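Local coordinates for F5/8 type C domain protein (PDB 7JRM) that is part of an O-glycopeptidase customised for mucin recognition and hydrolysis, and probably binds carbohydrate through its CBM51 module, at residues E83-D88 with D220-N225; G142-D147 with R224-Y229; K304-S309 with L331-V336; N312-T317 with Y326-L331. All blocks are in the same frame, centred on the assembly; numbering follows the deposited sequence.

Contact 1: residues E83-D88 with D220-N225; sequences ETQLSD and DAKFRN
Lys222 NZ is held by two carboxylates and a water. It gives a hydrogen bond and salt bridge to Glu83 OE1 at 3.0 Å, and another to Asp220 OD2 at 3.2 Å. The Glu83 bond comes from above the carboxylate plane, 48° out of it. Asp220 OD2 is met nearly along its C-O axis. Water 1 accepts from Lys222 NZ and donates to Glu83 OE2, bridging the pair a second time.

CD and CE of Lys222 also lie 3.4 Å from Glu83 OE1. Glu83 OE2 sits over the centre of the Arg224 guanidinium, 3.3 Å above its plane. This is a charge contact only; the NE of Arg224 bonds Thr80 OG1.

The backbones run antiparallel. Thr84 and Phe223 form the hydrogen-bonded pair, with Phe223 N to Thr84 O at 2.8 Å and Thr84 N to Phe223 O at 3.0 Å. Leu86 N to Ala221 O adds a nearly straight bond, 174° at the hydrogen.

Away from the charged face, Leu86 CD1 lies over one face of the Phe223 ring, offset toward the rim, 3.9 Å from the centroid. Phe146 and Leu202 extend this apolar side. Strand 83-85 thus pairs antiparallel with strand 215-224, both within the NPCBM/NEW2 family region, consistent with a galactose-binding-like beta-sandwich.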
# COMPACT_ATOMS: atom_id res chain seq x y z
N GLU A 83 14.28 -10.50 15.05
CA GLU A 83 15.59 -10.55 15.68
C GLU A 83 15.45 -10.56 17.19
O GLU A 83 14.50 -9.98 17.74
CB GLU A 83 16.48 -9.37 15.24
CG GLU A 83 16.76 -9.33 13.75
CD GLU A 83 17.42 -8.04 13.31
OE1 GLU A 83 17.64 -7.16 14.17
OE2 GLU A 83 17.72 -7.90 12.11
N THR A 84 16.39 -11.22 17.86
CA THR A 84 16.41 -11.31 19.31
C THR A 84 17.83 -11.04 19.79
O THR A 84 18.75 -11.79 19.47
CB THR A 84 15.95 -12.69 19.79
OG1 THR A 84 14.66 -12.99 19.24
CG2 THR A 84 15.87 -12.73 21.31
N GLN A 85 18.00 -9.96 20.55
CA GLN A 85 19.30 -9.64 21.11
C GLN A 85 19.71 -10.68 22.13
O GLN A 85 18.90 -11.13 22.95
CB GLN A 85 19.29 -8.25 21.74
CG GLN A 85 19.15 -7.11 20.75
CD GLN A 85 20.47 -6.76 20.08
OE1 GLN A 85 21.54 -7.11 20.58
NE2 GLN A 85 20.39 -6.08 18.95
N LEU A 86 20.98 -11.08 22.09
CA LEU A 86 21.48 -12.04 23.07
C LEU A 86 21.46 -11.45 24.47
O LEU A 86 21.21 -12.16 25.45
CB LEU A 86 22.90 -12.49 22.69
CG LEU A 86 23.02 -13.83 21.97
CD1 LEU A 86 22.23 -13.81 20.67
CD2 LEU A 86 24.47 -14.16 21.71
N SER A 87 21.72 -10.14 24.59
CA SER A 87 21.66 -9.47 25.88
C SER A 87 20.24 -9.40 26.43
O SER A 87 20.06 -9.16 27.63
CB SER A 87 22.25 -8.07 25.77
OG SER A 87 21.39 -7.20 25.06
N ASP A 88 19.23 -9.60 25.59
CA ASP A 88 17.85 -9.72 26.04
C ASP A 88 17.48 -11.14 26.44
O ASP A 88 16.32 -11.40 26.76
CB ASP A 88 16.89 -9.22 24.95
CG ASP A 88 16.94 -7.72 24.76
OD1 ASP A 88 17.59 -7.04 25.59
OD2 ASP A 88 16.33 -7.21 23.80
N ASP A 220 26.03 -5.79 19.28
CA ASP A 220 24.79 -6.03 18.54
C ASP A 220 24.57 -7.52 18.27
O ASP A 220 23.92 -7.89 17.30
CB ASP A 220 24.76 -5.24 17.23
CG ASP A 220 23.38 -4.71 16.91
OD1 ASP A 220 22.87 -3.86 17.68
OD2 ASP A 220 22.81 -5.12 15.88
N ALA A 221 25.12 -8.38 19.13
CA ALA A 221 24.97 -9.82 18.97
C ALA A 221 23.51 -10.21 19.10
O ALA A 221 22.87 -9.92 20.12
CB ALA A 221 25.82 -10.55 20.01
N LYS A 222 22.98 -10.87 18.08
CA LYS A 222 21.55 -11.15 18.04
C LYS A 222 21.29 -12.36 17.17
O LYS A 222 22.04 -12.66 16.24
CB LYS A 222 20.76 -9.94 17.52
CG LYS A 222 21.14 -9.53 16.10
CD LYS A 222 20.43 -8.26 15.68
CE LYS A 222 20.99 -7.71 14.38
NZ LYS A 222 20.49 -6.33 14.09
N PHE A 223 20.20 -13.07 17.49
CA PHE A 223 19.68 -14.11 16.62
C PHE A 223 18.79 -13.48 15.55
O PHE A 223 18.17 -12.44 15.77
CB PHE A 223 18.89 -15.14 17.41
CG PHE A 223 19.75 -16.06 18.24
CD1 PHE A 223 20.66 -16.91 17.65
CD2 PHE A 223 19.63 -16.07 19.63
CE1 PHE A 223 21.44 -17.76 18.41
CE2 PHE A 223 20.41 -16.92 20.39
CZ PHE A 223 21.32 -17.76 19.78
N ARG A 224 18.74 -14.13 14.39
CA ARG A 224 17.89 -13.67 13.29
C ARG A 224 17.17 -14.87 12.70
O ARG A 224 17.81 -15.88 12.37
CB ARG A 224 18.71 -12.95 12.21
CG ARG A 224 19.50 -11.76 12.72
CD ARG A 224 20.42 -11.21 11.64
NE ARG A 224 19.68 -10.59 10.55
CZ ARG A 224 19.90 -9.36 10.10
NH1 ARG A 224 19.18 -8.88 9.10
NH2 ARG A 224 20.85 -8.61 10.64
N ASN A 225 15.85 -14.77 12.57
CA ASN A 225 15.02 -15.86 12.10
C ASN A 225 14.43 -15.54 10.73
O ASN A 225 14.15 -14.38 10.41
CB ASN A 225 13.89 -16.16 13.08
CG ASN A 225 14.33 -17.07 14.21
OD1 ASN A 225 15.53 -17.32 14.39
ND2 ASN A 225 13.37 -17.58 14.98
O HOH W 1 18.66 -5.70 11.57
O HOH W 2 22.96 -8.54 22.30

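Contact 2: residues G142-D147 with R224-Y229; sequences GYDIFD and RNLAEY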
# COMPACT_ATOMS: atom_id res chain seq x y z
N GLY A 142 15.65 -23.21 17.84
CA GLY A 142 14.64 -22.47 17.12
C GLY A 142 15.14 -21.27 16.35
O GLY A 142 14.34 -20.62 15.66
N TYR A 143 16.43 -20.95 16.44
CA TYR A 143 17.00 -19.80 15.76
C TYR A 143 17.72 -20.24 14.49
O TYR A 143 18.18 -21.38 14.37
CB TYR A 143 17.96 -19.05 16.68
CG TYR A 143 17.28 -18.43 17.88
CD1 TYR A 143 16.31 -17.44 17.72
CD2 TYR A 143 17.59 -18.83 19.17
CE1 TYR A 143 15.68 -16.87 18.81
CE2 TYR A 143 16.96 -18.26 20.27
CZ TYR A 143 16.01 -17.28 20.08
OH TYR A 143 15.39 -16.71 21.17
N ASP A 144 17.82 -19.31 13.54
CA ASP A 144 18.37 -19.60 12.22
C ASP A 144 19.75 -18.99 12.00
O ASP A 144 20.66 -19.67 11.51
CB ASP A 144 17.41 -19.09 11.13
CG ASP A 144 16.05 -19.74 11.21
OD1 ASP A 144 15.98 -20.99 11.23
OD2 ASP A 144 15.04 -19.00 11.24
N ILE A 145 19.93 -17.72 12.34
CA ILE A 145 21.15 -16.98 12.02
C ILE A 145 21.64 -16.26 13.27
O ILE A 145 20.84 -15.68 14.02
CB ILE A 145 20.91 -15.97 10.88
CG1 ILE A 145 20.77 -16.71 9.54
CG2 ILE A 145 22.02 -14.94 10.81
CD1 ILE A 145 22.05 -17.38 9.09
N PHE A 146 22.95 -16.31 13.51
CA PHE A 146 23.60 -15.52 14.54
C PHE A 146 24.43 -14.42 13.88
O PHE A 146 25.26 -14.71 13.02
CB PHE A 146 24.48 -16.38 15.44
CG PHE A 146 25.34 -15.58 16.38
CD1 PHE A 146 24.77 -14.86 17.41
CD2 PHE A 146 26.71 -15.54 16.22
CE1 PHE A 146 25.55 -14.12 18.28
CE2 PHE A 146 27.50 -14.80 17.08
CZ PHE A 146 26.92 -14.09 18.11
N ASP A 147 24.19 -13.18 14.29
CA ASP A 147 24.84 -12.01 13.70
C ASP A 147 25.41 -11.14 14.81
O ASP A 147 24.75 -10.92 15.83
CB ASP A 147 23.84 -11.21 12.86
CG ASP A 147 24.50 -10.16 12.00
OD1 ASP A 147 25.75 -10.13 11.94
OD2 ASP A 147 23.78 -9.37 11.36
N ARG A 224 18.74 -14.13 14.39
CA ARG A 224 17.89 -13.67 13.29
C ARG A 224 17.17 -14.87 12.70
O ARG A 224 17.81 -15.88 12.37
CB ARG A 224 18.71 -12.95 12.21
CG ARG A 224 19.50 -11.76 12.72
CD ARG A 224 20.42 -11.21 11.64
NE ARG A 224 19.68 -10.59 10.55
CZ ARG A 224 19.90 -9.36 10.10
NH1 ARG A 224 19.18 -8.88 9.10
NH2 ARG A 224 20.85 -8.61 10.64
N ASN A 225 15.85 -14.77 12.57
CA ASN A 225 15.02 -15.86 12.10
C ASN A 225 14.43 -15.54 10.73
O ASN A 225 14.15 -14.38 10.41
CB ASN A 225 13.89 -16.16 13.08
CG ASN A 225 14.33 -17.07 14.21
OD1 ASN A 225 15.53 -17.32 14.39
ND2 ASN A 225 13.37 -17.58 14.98
N LEU A 226 14.25 -16.59 9.93
CA LEU A 226 13.57 -16.43 8.65
C LEU A 226 12.13 -16.00 8.88
O LEU A 226 11.51 -16.31 9.91
CB LEU A 226 13.61 -17.74 7.86
CG LEU A 226 14.99 -18.36 7.64
CD1 LEU A 226 14.89 -19.62 6.79
CD2 LEU A 226 15.93 -17.35 7.00
N ALA A 227 11.59 -15.26 7.92
CA ALA A 227 10.24 -14.71 8.06
C ALA A 227 9.21 -15.83 8.16
O ALA A 227 9.32 -16.87 7.51
CB ALA A 227 9.91 -13.80 6.88
N GLU A 228 8.20 -15.60 9.00
CA GLU A 228 7.08 -16.52 9.14
C GLU A 228 5.98 -16.26 8.11
O GLU A 228 4.88 -16.79 8.25
CB GLU A 228 6.50 -16.44 10.55
CG GLU A 228 7.35 -17.15 11.60
CD GLU A 228 6.76 -17.07 12.99
OE1 GLU A 228 6.56 -15.94 13.50
OE2 GLU A 228 6.48 -18.14 13.57
N TYR A 229 6.27 -15.44 7.10
CA TYR A 229 5.32 -15.13 6.04
C TYR A 229 6.05 -15.13 4.71
O TYR A 229 7.29 -15.12 4.66
CB TYR A 229 4.65 -13.77 6.28
CG TYR A 229 5.60 -12.60 6.13
CD1 TYR A 229 6.43 -12.22 7.17
CD2 TYR A 229 5.67 -11.88 4.94
CE1 TYR A 229 7.31 -11.15 7.04
CE2 TYR A 229 6.54 -10.82 4.79
CZ TYR A 229 7.35 -10.46 5.85
OH TYR A 229 8.22 -9.40 5.71
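Ile145 and Arg224 form an antiparallel hydrogen-bonded pair where strand 145-152 begins and strand 215-224 runs out into a loop. Arg224 N bonds Ile145 O at 2.6 Å. Ile145 N returns to Arg224 O at 2.8 Å.

Just past this pair, side chains take over the bonding. The carboxylate of Asp144 takes the amide of the outgoing chain: Leu226 N bonds Asp144 OD2 at 2.9 Å, with 162° at the hydrogen. The oxygen is met on its anti side. In return, Asn225 OD1 accepts from Asp144 N at 3.2 Å, the donor lying above the carbonyl plane. The Asn225 chi1 of -84° sets CG beside its own backbone N, where it lies 3.6 Å from Asp144 OD2. The same OD1 of Asn225 lies at the edge of the Tyr143 ring, 3.4 Å from CD1. Asn225 ND2 makes a weak bond to Gly142 O.

On the other side of the pair, Asp147 and Arg224 lie side by side, pointing the same way. Arg224 CD rests against Asp147 CB at 3.6 Å, and a salt bridge joins Asp147 OD2 to Arg224 NH2 at 3.1 Å. Its hydrogen-bond geometry is weak. Arg224 NE bonds Thr80 OG1, and Arg189 of strand 188-193 also forms a salt bridge to Asp147 OD2.

Asp147 is buried, and its two arginine partners would be expected to keep it ionised. The exchange between Asp144 and Asn225-Leu226 is polar and directional, and probably sets the course of the chain beyond Arg224.

Contact 3: residues K304-S309 with L331-V336; sequences KYLLKS and LTLSGV
Leu306 and Ser309 on the first turns of helix 304-314 pack against Leu333 and Val336, in the chain that follows edge strand 330-332. The contact therefore joins a helix to the edge of a mixed sheet, beside its parallel strands 330-332 and 350-352. The sequence here and these successive parallel strands are consistent with leucine-rich repeats.

Leu333 CD2 is the shared apolar group. It touches Leu306 CD1 at 3.7 Å and Ser309 CB at 3.6 Å. The two leucines cross obliquely. Leu306 CB also meets Val336 CG1 at 3.8 Å, while Val336 CG2 faces the backbone N of Leu306. Leu339 and Leu351 continue this apolar layer around Leu333.

Ser309 supplies the direct polar link. Its OG is anti to the carbonyl carbon (chi1 -79°) and accepts from Ser334 N at 3.3 Å. Tyr305 covers the turn at Gly335. Its CB and CG both lie 3.2 Å from Gly335 O, and Ser334 O comes to the ring edge near its plane. Gly335 has positive phi, and its backbone lies directly against the Tyr305 side chain.

Two waters complete the join. Water 3 donates to Tyr305 O and to Ser334 O. Water 4 donates to Ser309 O at 2.5 Å and to Thr332 O at 2.7 Å. The chemistry is split: leucine and valine contacts make the buried side, while Ser309 OG takes up the Ser334 N-H and waters bridge carbonyl oxygens of both segments.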
# COMPACT_ATOMS: atom_id res chain seq x y z
N LYS A 304 -37.67 10.39 -25.91
CA LYS A 304 -37.26 10.54 -27.30
C LYS A 304 -36.47 11.82 -27.52
O LYS A 304 -35.64 11.89 -28.44
CB LYS A 304 -38.47 10.49 -28.22
N TYR A 305 -36.71 12.85 -26.70
CA TYR A 305 -35.97 14.09 -26.85
C TYR A 305 -34.54 13.95 -26.34
O TYR A 305 -33.62 14.58 -26.89
CB TYR A 305 -36.68 15.23 -26.12
CG TYR A 305 -37.92 15.72 -26.83
CD1 TYR A 305 -39.09 14.98 -26.84
CD2 TYR A 305 -37.92 16.94 -27.51
CE1 TYR A 305 -40.22 15.43 -27.49
CE2 TYR A 305 -39.04 17.40 -28.16
CZ TYR A 305 -40.19 16.64 -28.15
OH TYR A 305 -41.32 17.09 -28.80
N LEU A 306 -34.33 13.15 -25.30
CA LEU A 306 -32.97 12.85 -24.86
C LEU A 306 -32.23 12.03 -25.91
O LEU A 306 -31.03 12.25 -26.15
CB LEU A 306 -33.00 12.11 -23.52
CG LEU A 306 -31.65 11.66 -22.95
CD1 LEU A 306 -30.72 12.84 -22.76
CD2 LEU A 306 -31.85 10.91 -21.64
N LEU A 307 -32.92 11.08 -26.54
CA LEU A 307 -32.31 10.31 -27.62
C LEU A 307 -31.93 11.22 -28.79
O LEU A 307 -30.85 11.07 -29.37
CB LEU A 307 -33.28 9.22 -28.09
CG LEU A 307 -32.96 8.54 -29.42
CD1 LEU A 307 -31.74 7.65 -29.30
CD2 LEU A 307 -34.16 7.74 -29.91
N LYS A 308 -32.80 12.16 -29.14
CA LYS A 308 -32.48 13.10 -30.21
C LYS A 308 -31.36 14.05 -29.79
O LYS A 308 -30.52 14.43 -30.62
CB LYS A 308 -33.73 13.89 -30.60
CG LYS A 308 -33.51 14.91 -31.71
CD LYS A 308 -32.95 14.25 -32.96
CE LYS A 308 -32.86 15.25 -34.11
NZ LYS A 308 -34.20 15.70 -34.56
N SER A 309 -31.32 14.43 -28.52
CA SER A 309 -30.26 15.32 -28.04
C SER A 309 -28.90 14.64 -28.10
O SER A 309 -27.90 15.26 -28.48
CB SER A 309 -30.56 15.78 -26.61
OG SER A 309 -31.53 16.81 -26.61
N LEU A 331 -22.62 17.66 -23.22
CA LEU A 331 -23.92 17.32 -23.78
C LEU A 331 -24.88 18.48 -23.58
O LEU A 331 -24.96 19.05 -22.48
CB LEU A 331 -24.48 16.05 -23.14
CG LEU A 331 -25.80 15.53 -23.71
CD1 LEU A 331 -25.66 15.17 -25.18
CD2 LEU A 331 -26.29 14.33 -22.91
N THR A 332 -25.62 18.83 -24.64
CA THR A 332 -26.64 19.86 -24.60
C THR A 332 -28.00 19.22 -24.82
O THR A 332 -28.17 18.44 -25.76
CB THR A 332 -26.37 20.94 -25.66
OG1 THR A 332 -25.18 21.66 -25.32
CG2 THR A 332 -27.54 21.91 -25.74
N LEU A 333 -28.95 19.54 -23.95
CA LEU A 333 -30.29 18.96 -24.00
C LEU A 333 -31.31 20.01 -24.41
O LEU A 333 -31.11 21.21 -24.24
CB LEU A 333 -30.67 18.35 -22.65
CG LEU A 333 -29.73 17.28 -22.10
CD1 LEU A 333 -30.31 16.63 -20.87
CD2 LEU A 333 -29.43 16.24 -23.17
N SER A 334 -32.43 19.52 -24.96
CA SER A 334 -33.52 20.40 -25.39
C SER A 334 -34.81 19.60 -25.36
O SER A 334 -34.92 18.57 -26.02
CB SER A 334 -33.26 20.96 -26.79
OG SER A 334 -34.44 21.51 -27.34
N GLY A 335 -35.79 20.09 -24.59
CA GLY A 335 -37.08 19.44 -24.52
C GLY A 335 -37.10 18.11 -23.81
O GLY A 335 -38.00 17.30 -24.06
N VAL A 336 -36.14 17.85 -22.93
CA VAL A 336 -36.02 16.57 -22.24
C VAL A 336 -36.85 16.60 -20.97
O VAL A 336 -36.86 17.59 -20.23
CB VAL A 336 -34.55 16.24 -21.94
CG1 VAL A 336 -34.42 14.88 -21.28
CG2 VAL A 336 -33.72 16.29 -23.22
O HOH W 3 -34.02 17.20 -28.49
O HOH W 4 -27.57 17.75 -28.29

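Contact 4: residues N312-T317 with Y326-L331; sequences NQLNKT and YSLTTL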
# COMPACT_ATOMS: atom_id res chain seq x y z
N ASN A 312 -27.82 14.33 -31.77
CA ASN A 312 -27.31 15.59 -32.31
C ASN A 312 -25.88 15.84 -31.87
O ASN A 312 -25.07 16.39 -32.63
CB ASN A 312 -28.22 16.74 -31.88
CG ASN A 312 -29.32 17.02 -32.88
OD1 ASN A 312 -29.07 17.24 -34.06
ND2 ASN A 312 -30.57 17.01 -32.41
N GLN A 313 -25.54 15.46 -30.63
CA GLN A 313 -24.19 15.70 -30.13
C GLN A 313 -23.18 14.74 -30.74
O GLN A 313 -22.02 15.13 -30.95
CB GLN A 313 -24.18 15.57 -28.60
CG GLN A 313 -22.90 16.06 -27.95
CD GLN A 313 -22.99 17.49 -27.47
OE1 GLN A 313 -24.05 17.94 -27.02
NE2 GLN A 313 -21.89 18.23 -27.57
N LEU A 314 -23.58 13.51 -31.04
CA LEU A 314 -22.67 12.49 -31.53
C LEU A 314 -22.73 12.30 -33.04
O LEU A 314 -21.89 11.57 -33.58
CB LEU A 314 -22.96 11.15 -30.85
CG LEU A 314 -22.59 11.06 -29.37
CD1 LEU A 314 -23.05 9.74 -28.78
CD2 LEU A 314 -21.09 11.24 -29.19
N ASN A 315 -23.68 12.93 -33.73
CA ASN A 315 -23.85 12.79 -35.17
C ASN A 315 -24.02 11.32 -35.55
O ASN A 315 -23.09 10.69 -36.05
CB ASN A 315 -22.66 13.41 -35.91
CG ASN A 315 -22.81 13.34 -37.43
OD1 ASN A 315 -23.82 12.87 -37.94
ND2 ASN A 315 -21.80 13.82 -38.14
N LYS A 316 -25.21 10.78 -35.32
CA LYS A 316 -25.54 9.42 -35.70
C LYS A 316 -27.04 9.23 -35.58
O LYS A 316 -27.74 10.04 -34.96
CB LYS A 316 -24.80 8.39 -34.85
CG LYS A 316 -24.81 8.69 -33.36
CD LYS A 316 -24.38 7.48 -32.55
CE LYS A 316 -25.29 6.30 -32.81
NZ LYS A 316 -24.57 5.00 -32.66
N THR A 317 -27.54 8.15 -36.18
CA THR A 317 -28.94 7.78 -36.10
C THR A 317 -29.07 6.38 -35.52
O THR A 317 -28.10 5.62 -35.44
CB THR A 317 -29.61 7.83 -37.49
OG1 THR A 317 -29.12 6.75 -38.29
CG2 THR A 317 -29.30 9.15 -38.18
N TYR A 326 -20.14 6.35 -23.27
CA TYR A 326 -18.83 6.59 -22.68
C TYR A 326 -18.08 7.73 -23.35
O TYR A 326 -17.14 8.27 -22.77
CB TYR A 326 -17.98 5.31 -22.76
CG TYR A 326 -18.28 4.29 -21.69
CD1 TYR A 326 -19.32 4.48 -20.79
CD2 TYR A 326 -17.52 3.13 -21.57
CE1 TYR A 326 -19.60 3.54 -19.81
CE2 TYR A 326 -17.79 2.19 -20.60
CZ TYR A 326 -18.83 2.40 -19.72
OH TYR A 326 -19.11 1.47 -18.74
N SER A 327 -18.49 8.12 -24.56
CA SER A 327 -17.79 9.14 -25.32
C SER A 327 -18.29 10.56 -25.05
O SER A 327 -17.67 11.52 -25.52
CB SER A 327 -17.89 8.85 -26.82
OG SER A 327 -18.99 9.53 -27.40
N LEU A 328 -19.38 10.72 -24.30
CA LEU A 328 -19.87 12.05 -23.97
C LEU A 328 -18.99 12.70 -22.92
O LEU A 328 -18.90 12.21 -21.78
CB LEU A 328 -21.32 12.01 -23.48
CG LEU A 328 -22.50 11.81 -24.44
CD1 LEU A 328 -22.33 12.63 -25.71
CD2 LEU A 328 -22.75 10.34 -24.76
N THR A 329 -18.34 13.80 -23.29
CA THR A 329 -17.71 14.69 -22.32
C THR A 329 -18.52 15.96 -22.11
O THR A 329 -18.42 16.57 -21.04
CB THR A 329 -16.29 15.06 -22.77
OG1 THR A 329 -16.35 15.80 -24.00
CG2 THR A 329 -15.45 13.81 -22.96
N THR A 330 -19.29 16.38 -23.10
CA THR A 330 -20.21 17.50 -22.99
C THR A 330 -21.50 17.13 -23.71
O THR A 330 -21.49 16.37 -24.69
CB THR A 330 -19.62 18.79 -23.58
OG1 THR A 330 -20.60 19.84 -23.52
CG2 THR A 330 -19.20 18.57 -25.03
N LEU A 331 -22.62 17.66 -23.22
CA LEU A 331 -23.92 17.32 -23.78
C LEU A 331 -24.88 18.48 -23.58
O LEU A 331 -24.96 19.05 -22.48
CB LEU A 331 -24.48 16.05 -23.14
CG LEU A 331 -25.80 15.53 -23.71
CD1 LEU A 331 -25.66 15.17 -25.18
CD2 LEU A 331 -26.29 14.33 -22.91
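Gln313 and Leu314, in the last turn of helix 304-314, carry most of this contact, with Leu328 as the main partner of Leu314. Gln313 has the most surface covered. Its CG is anti to the backbone N (chi1 -169°), and the bend at chi2 brings CD close to Thr330 O, at 3.4 Å. Gln313 OE1 lies 3.3 Å from Leu331 CA. That oxygen takes its hydrogen bond just beyond the segment, from Thr332 N. The NE2 end rests near Thr330 CG2, and the two side chains cross at about a right angle. Nearer the helix backbone, Gln313 CB touches Leu331 CD1 at 3.7 Å.

Leu314 reaches Leu328 with both methyls. Its CD2 meets Leu328 CD1 at 3.9 Å, and its CD1 meets Leu328 CD2 at 4.1 Å. These side chains also cross at about a right angle. Leu314 CD2 comes within 3.2 Å of Ser327 OG, whose hydrogen bond goes to Asp324 O. Leu328 CD1 also approaches Gln313 CG at 4.1 Å.

Asn315, with positive phi, takes the chain out of the helix here. The contact sets the C-terminal end of helix 304-314 beside the start of edge strand 330-332, just after short helix 322-326. Strand 350-352 is the next strand of the sheet.

The contacts form two touching pairs at opposite sides of the chain's centre. Contacts 1 and 2 have centres about 10 Å apart and share Arg224 and Asn225. Lys222 N probably bonds Asp147 O between them, and the Phe223 and Tyr143 rings stack. Strand 215-224 is thus flanked by strands 83-85 and 145-152. The calcium site (Ser163, Val206, Asp208, Gly210, Asp214) belongs to the same NPCBM/NEW2 range but uses no residue of either contact. Contacts 3 and 4 have centres about 11 Å apart and share Leu331, both joining helix 304-314 to the strand 330-332 region. The centres of contacts 1 and 3 are about 74 Å apart.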